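Local coordinates for protein SCO1, mitochondrial (Saccharomyces cerevisiae, PDB 2B7K) that is required for accumulation of cytochrome c oxidase subunits 1 and 2 and is thought to transport copper in mitochondria or insert it into that enzyme, at residues Thr70-Tyr75 with Val171-Val175; Ser145-Tyr149 with Ala160-Asn164. All coordinates share one frame; numbering follows the deposited sequence.

Contact 1. Residues Thr70-Tyr75 with Val171-Val175; sequences TLSSKY and VDKIV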
loop_
_atom_site.group_PDB
_atom_site.type_symbol
_atom_site.label_atom_id
_atom_site.label_comp_id
_atom_site.label_asym_id
_atom_site.label_seq_id
_atom_site.Cartn_x
_atom_site.Cartn_y
_atom_site.Cartn_z
ATOM N N THR A 70 6.197 -13.145 6.607
ATOM C CA THR A 70 6.577 -13.300 8.005
ATOM C C THR A 70 5.342 -13.063 8.870
ATOM O O THR A 70 5.104 -13.781 9.843
ATOM C CB THR A 70 7.656 -12.281 8.410
ATOM O OG1 THR A 70 8.857 -12.546 7.677
ATOM C CG2 THR A 70 7.947 -12.370 9.893
ATOM N N LEU A 71 4.556 -12.052 8.507
ATOM C CA LEU A 71 3.355 -11.726 9.268
ATOM C C LEU A 71 2.361 -12.880 9.315
ATOM O O LEU A 71 1.852 -13.234 10.380
ATOM C CB LEU A 71 2.682 -10.479 8.679
ATOM C CG LEU A 71 3.393 -9.175 9.057
ATOM C CD1 LEU A 71 2.887 -8.027 8.197
ATOM C CD2 LEU A 71 3.147 -8.890 10.540
ATOM N N SER A 72 2.086 -13.476 8.164
ATOM C CA SER A 72 1.140 -14.577 8.120
ATOM C C SER A 72 1.680 -15.863 8.749
ATOM O O SER A 72 0.991 -16.507 9.542
ATOM C CB SER A 72 0.703 -14.841 6.677
ATOM O OG SER A 72 1.821 -15.118 5.858
ATOM N N SER A 73 2.913 -16.231 8.424
ATOM C CA SER A 73 3.483 -17.466 8.961
ATOM C C SER A 73 3.825 -17.432 10.453
ATOM O O SER A 73 3.539 -18.384 11.180
ATOM C CB SER A 73 4.724 -17.873 8.154
ATOM O OG SER A 73 5.793 -16.959 8.325
ATOM N N LYS A 74 4.418 -16.339 10.921
ATOM C CA LYS A 74 4.802 -16.245 12.330
ATOM C C LYS A 74 3.763 -15.667 13.289
ATOM O O LYS A 74 3.761 -16.002 14.476
ATOM C CB LYS A 74 6.094 -15.436 12.466
ATOM C CG LYS A 74 7.286 -16.049 11.763
ATOM C CD LYS A 74 8.515 -15.177 11.929
ATOM C CE LYS A 74 9.709 -15.760 11.197
ATOM N NZ LYS A 74 10.870 -14.823 11.212
ATOM N N TYR A 75 2.881 -14.806 12.791
ATOM C CA TYR A 75 1.885 -14.185 13.659
ATOM C C TYR A 75 0.438 -14.396 13.234
ATOM O O TYR A 75 -0.483 -13.955 13.922
ATOM C CB TYR A 75 2.174 -12.683 13.780
ATOM C CG TYR A 75 3.571 -12.379 14.261
ATOM C CD1 TYR A 75 4.635 -12.293 13.363
ATOM C CD2 TYR A 75 3.843 -12.232 15.620
ATOM C CE1 TYR A 75 5.939 -12.069 13.808
ATOM C CE2 TYR A 75 5.142 -12.010 16.077
ATOM C CZ TYR A 75 6.185 -11.930 15.168
ATOM O OH TYR A 75 7.471 -11.718 15.618
ATOM N N VAL A 171 8.239 -5.653 10.556
ATOM C CA VAL A 171 7.259 -6.623 11.018
ATOM C C VAL A 171 6.884 -6.336 12.474
ATOM O O VAL A 171 5.707 -6.350 12.826
ATOM C CB VAL A 171 7.802 -8.062 10.905
ATOM C CG1 VAL A 171 6.867 -9.033 11.637
ATOM C CG2 VAL A 171 7.921 -8.455 9.438
ATOM N N ASP A 172 7.882 -6.062 13.311
ATOM C CA ASP A 172 7.633 -5.785 14.729
ATOM C C ASP A 172 6.644 -4.636 14.926
ATOM O O ASP A 172 5.739 -4.715 15.763
ATOM C CB ASP A 172 8.946 -5.454 15.461
ATOM C CG ASP A 172 9.924 -6.622 15.486
ATOM O OD1 ASP A 172 9.472 -7.783 15.535
ATOM O OD2 ASP A 172 11.155 -6.384 15.477
ATOM N N LYS A 173 6.821 -3.572 14.144
ATOM C CA LYS A 173 5.965 -2.395 14.234
ATOM C C LYS A 173 4.530 -2.686 13.809
ATOM O O LYS A 173 3.580 -2.217 14.432
ATOM C CB LYS A 173 6.536 -1.265 13.369
ATOM C CG LYS A 173 5.845 0.079 13.562
ATOM C CD LYS A 173 6.084 0.614 14.966
ATOM C CE LYS A 173 5.565 2.033 15.125
ATOM N NZ LYS A 173 5.866 2.574 16.480
ATOM N N ILE A 174 4.367 -3.456 12.739
ATOM C CA ILE A 174 3.033 -3.793 12.268
ATOM C C ILE A 174 2.317 -4.677 13.292
ATOM O O ILE A 174 1.157 -4.438 13.622
ATOM C CB ILE A 174 3.115 -4.495 10.891
ATOM C CG1 ILE A 174 3.658 -3.499 9.860
ATOM C CG2 ILE A 174 1.748 -5.013 10.472
ATOM C CD1 ILE A 174 3.957 -4.098 8.503
ATOM N N VAL A 175 3.015 -5.683 13.808
ATOM C CA VAL A 175 2.427 -6.575 14.803
ATOM C C VAL A 175 1.894 -5.770 15.989
ATOM O O VAL A 175 0.772 -5.985 16.442
ATOM C CB VAL A 175 3.467 -7.603 15.304
ATOM C CG1 VAL A 175 2.870 -8.452 16.432
ATOM C CG2 VAL A 175 3.905 -8.495 14.143
#
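Leu71 and Val175 meet methyl to methyl, CD2 of the leucine lying 3.7 Å from CG2 of the valine, and this pair is part of a contact made largely of apolar side chains. No hydrogen bond spans the two segments; shape and aliphatic surface do the work. The two methyls of the leucine divide the partners: CD2 also reaches Val171 CG1 at 3.9 Å, while CD1 packs against Ile174 CG2, likewise 3.9 Å away. With CG anti to its carbonyl carbon (chi1 -77°), the branch swings off a backbone that does not aim it directly at the partner helix. Replaced by an alanine, this leucine would lose both methyls, which would probably open a gap against Ile174 and leave Val175 CG2 with the Tyr75 ring but no leucine methyl beside it. Beside it, Thr70 lays CG2 against both methyls of Val171, whereas its OG1, on the backbone-N side, is hydrogen-bonded to the carbonyl oxygen of Leu66 one turn earlier.

The aromatic part of the contact is a CH-pi interaction. Val175 CG2 stands over one face of the Tyr75 ring, 3.8 Å from the centroid and 8° off the normal, so the methyl is almost exactly centred. Val171 CG1 approaches the same ring obliquely, 3.8 Å from Tyr75 CE1. The phenol OH is 4.4 Å from Asp172 OD1, too far for a bond, where both residues are exposed.

The segment axes cross at -67° and stay 10.9 Å apart at their closest. The contact thus joins the C-terminal part of helix 56-75 to helix 169-180 in this thioredoxin-clan domain; Leu79 packs against both Leu71 and Ile174, and Ile174 also faces edge strand 157-161.

Contact 2. Residues Ser145-Tyr149 with Ala160-Asn164; sequences SIFFY and ALGRN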
loop_
_atom_site.group_PDB
_atom_site.type_symbol
_atom_site.label_atom_id
_atom_site.label_comp_id
_atom_site.label_asym_id
_atom_site.label_seq_id
_atom_site.Cartn_x
_atom_site.Cartn_y
_atom_site.Cartn_z
ATOM N N SER A 145 8.663 7.884 -3.356
ATOM C CA SER A 145 7.931 6.614 -3.307
ATOM C C SER A 145 8.692 5.799 -2.269
ATOM O O SER A 145 9.204 4.716 -2.567
ATOM C CB SER A 145 7.984 5.900 -4.663
ATOM O OG SER A 145 7.383 6.685 -5.679
ATOM N N ILE A 146 8.757 6.327 -1.049
ATOM C CA ILE A 146 9.516 5.681 0.007
ATOM C C ILE A 146 8.788 5.248 1.281
ATOM O O ILE A 146 9.403 4.620 2.138
ATOM C CB ILE A 146 10.704 6.577 0.422
ATOM C CG1 ILE A 146 10.183 7.955 0.846
ATOM C CG2 ILE A 146 11.683 6.706 -0.735
ATOM C CD1 ILE A 146 11.259 8.927 1.278
ATOM N N PHE A 147 7.509 5.578 1.436
ATOM C CA PHE A 147 6.798 5.154 2.653
ATOM C C PHE A 147 5.716 4.122 2.395
ATOM O O PHE A 147 5.152 4.064 1.306
ATOM C CB PHE A 147 6.084 6.323 3.347
ATOM C CG PHE A 147 6.997 7.360 3.912
ATOM C CD1 PHE A 147 7.229 8.546 3.226
ATOM C CD2 PHE A 147 7.609 7.164 5.147
ATOM C CE1 PHE A 147 8.059 9.531 3.762
ATOM C CE2 PHE A 147 8.441 8.142 5.692
ATOM C CZ PHE A 147 8.666 9.326 5.000
ATOM N N PHE A 148 5.442 3.313 3.418
ATOM C CA PHE A 148 4.346 2.353 3.376
ATOM C C PHE A 148 3.367 2.991 4.365
ATOM O O PHE A 148 3.777 3.437 5.440
ATOM C CB PHE A 148 4.757 0.969 3.888
ATOM C CG PHE A 148 5.626 0.200 2.937
ATOM C CD1 PHE A 148 7.002 0.150 3.122
ATOM C CD2 PHE A 148 5.066 -0.484 1.861
ATOM C CE1 PHE A 148 7.815 -0.579 2.247
ATOM C CE2 PHE A 148 5.868 -1.213 0.983
ATOM C CZ PHE A 148 7.245 -1.259 1.179
ATOM N N TYR A 149 2.095 3.080 3.993
ATOM C CA TYR A 149 1.091 3.677 4.866
ATOM C C TYR A 149 0.195 2.593 5.442
ATOM O O TYR A 149 -0.492 1.884 4.701
ATOM C CB TYR A 149 0.243 4.698 4.089
ATOM C CG TYR A 149 1.077 5.757 3.395
ATOM C CD1 TYR A 149 1.760 5.470 2.216
ATOM C CD2 TYR A 149 1.222 7.028 3.948
ATOM C CE1 TYR A 149 2.578 6.428 1.602
ATOM C CE2 TYR A 149 2.031 7.989 3.347
ATOM C CZ TYR A 149 2.707 7.682 2.178
ATOM O OH TYR A 149 3.532 8.619 1.600
ATOM N N ALA A 160 3.430 5.212 9.298
ATOM C CA ALA A 160 4.115 5.149 8.016
ATOM C C ALA A 160 5.450 4.469 8.257
ATOM O O ALA A 160 6.155 4.787 9.215
ATOM C CB ALA A 160 4.332 6.543 7.458
ATOM N N LEU A 161 5.796 3.519 7.403
ATOM C CA LEU A 161 7.063 2.826 7.567
ATOM C C LEU A 161 7.995 3.241 6.444
ATOM O O LEU A 161 7.746 2.951 5.269
ATOM C CB LEU A 161 6.854 1.307 7.568
ATOM C CG LEU A 161 5.956 0.785 8.698
ATOM C CD1 LEU A 161 4.504 0.818 8.256
ATOM C CD2 LEU A 161 6.355 -0.638 9.058
ATOM N N GLY A 162 9.047 3.957 6.820
ATOM C CA GLY A 162 10.027 4.421 5.858
ATOM C C GLY A 162 11.097 3.387 5.573
ATOM O O GLY A 162 11.019 2.246 6.028
ATOM N N ARG A 163 12.116 3.791 4.825
ATOM C CA ARG A 163 13.180 2.876 4.466
ATOM C C ARG A 163 14.075 2.480 5.625
ATOM O O ARG A 163 14.872 1.557 5.507
ATOM C CB ARG A 163 14.012 3.466 3.333
ATOM C CG ARG A 163 13.243 3.561 2.029
ATOM C CD ARG A 163 14.186 3.715 0.855
ATOM N NE ARG A 163 14.801 5.034 0.816
ATOM C CZ ARG A 163 15.827 5.351 0.034
ATOM N NH1 ARG A 163 16.322 6.578 0.060
ATOM N NH2 ARG A 163 16.363 4.438 -0.769
ATOM N N ASN A 164 13.938 3.167 6.751
ATOM C CA ASN A 164 14.757 2.836 7.906
ATOM C C ASN A 164 14.267 1.593 8.631
ATOM O O ASN A 164 14.899 1.124 9.583
ATOM C CB ASN A 164 14.847 4.039 8.846
ATOM C CG ASN A 164 15.816 5.083 8.328
ATOM O OD1 ASN A 164 17.012 4.812 8.193
ATOM N ND2 ASN A 164 15.308 6.275 8.022
#
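Phe148 and Leu161 exchange two backbone hydrogen bonds, making them a hydrogen-bonded antiparallel pair. Leu161 N reaches Phe148 O at 2.8 Å; the return bond, from Phe148 N to Leu161 O, is 3.0 Å. Weaker CA-H...O contacts supplement them: Ala160 CA lies 3.1 Å from Phe148 O, and Phe147 CA approaches Leu161 O. Tyr149 and Ala160 form the next, non-hydrogen-bonded pair.

Packing then spreads outward. Phe148 and Leu161 leave the sheet on the same face, their CB atoms 4.2 Å apart, and the edge of the Phe148 ring borders Leu161 O. Phe147 brings CD2 to 3.7 Å from Gly162 CA, an oblique approach to the ring. Beyond the paired residues, Ile146 CG2 touches Arg163 NE at 3.9 Å, and the bend of the arginine at chi3 (-72°) helps bring NE there.

The contact lies at the open end of the hairpin of strands 148-151 and 157-161, with the side chain of Ile146 about 6 Å from that of His144, a probable copper ligand. Strand 44-49 flanks the hairpin, while helix 56-75 covers Phe148, whose ring meets Trp67.

Contacts 1 and 2, with centres about 17 Å apart, show how chemistry follows position in one fold. Contact 2 pairs strands, and its backbone bonds hold Phe148 opposite Leu161 of an outermost strand; contact 1 pairs helices and relies on side chains alone. Both are partly buried, combining buried residues with exposed ones, but contact 2 lies nearer the centre of the chain. Strand 157-161 and helix 169-180 follow one another in sequence, and the two contacts touch where Ile174 CG1 meets Leu161 CD2 at 4.0 Å. Helix 56-75 is also shared: its C-terminal part enters contact 1, while earlier residues cover Phe148 of contact 2.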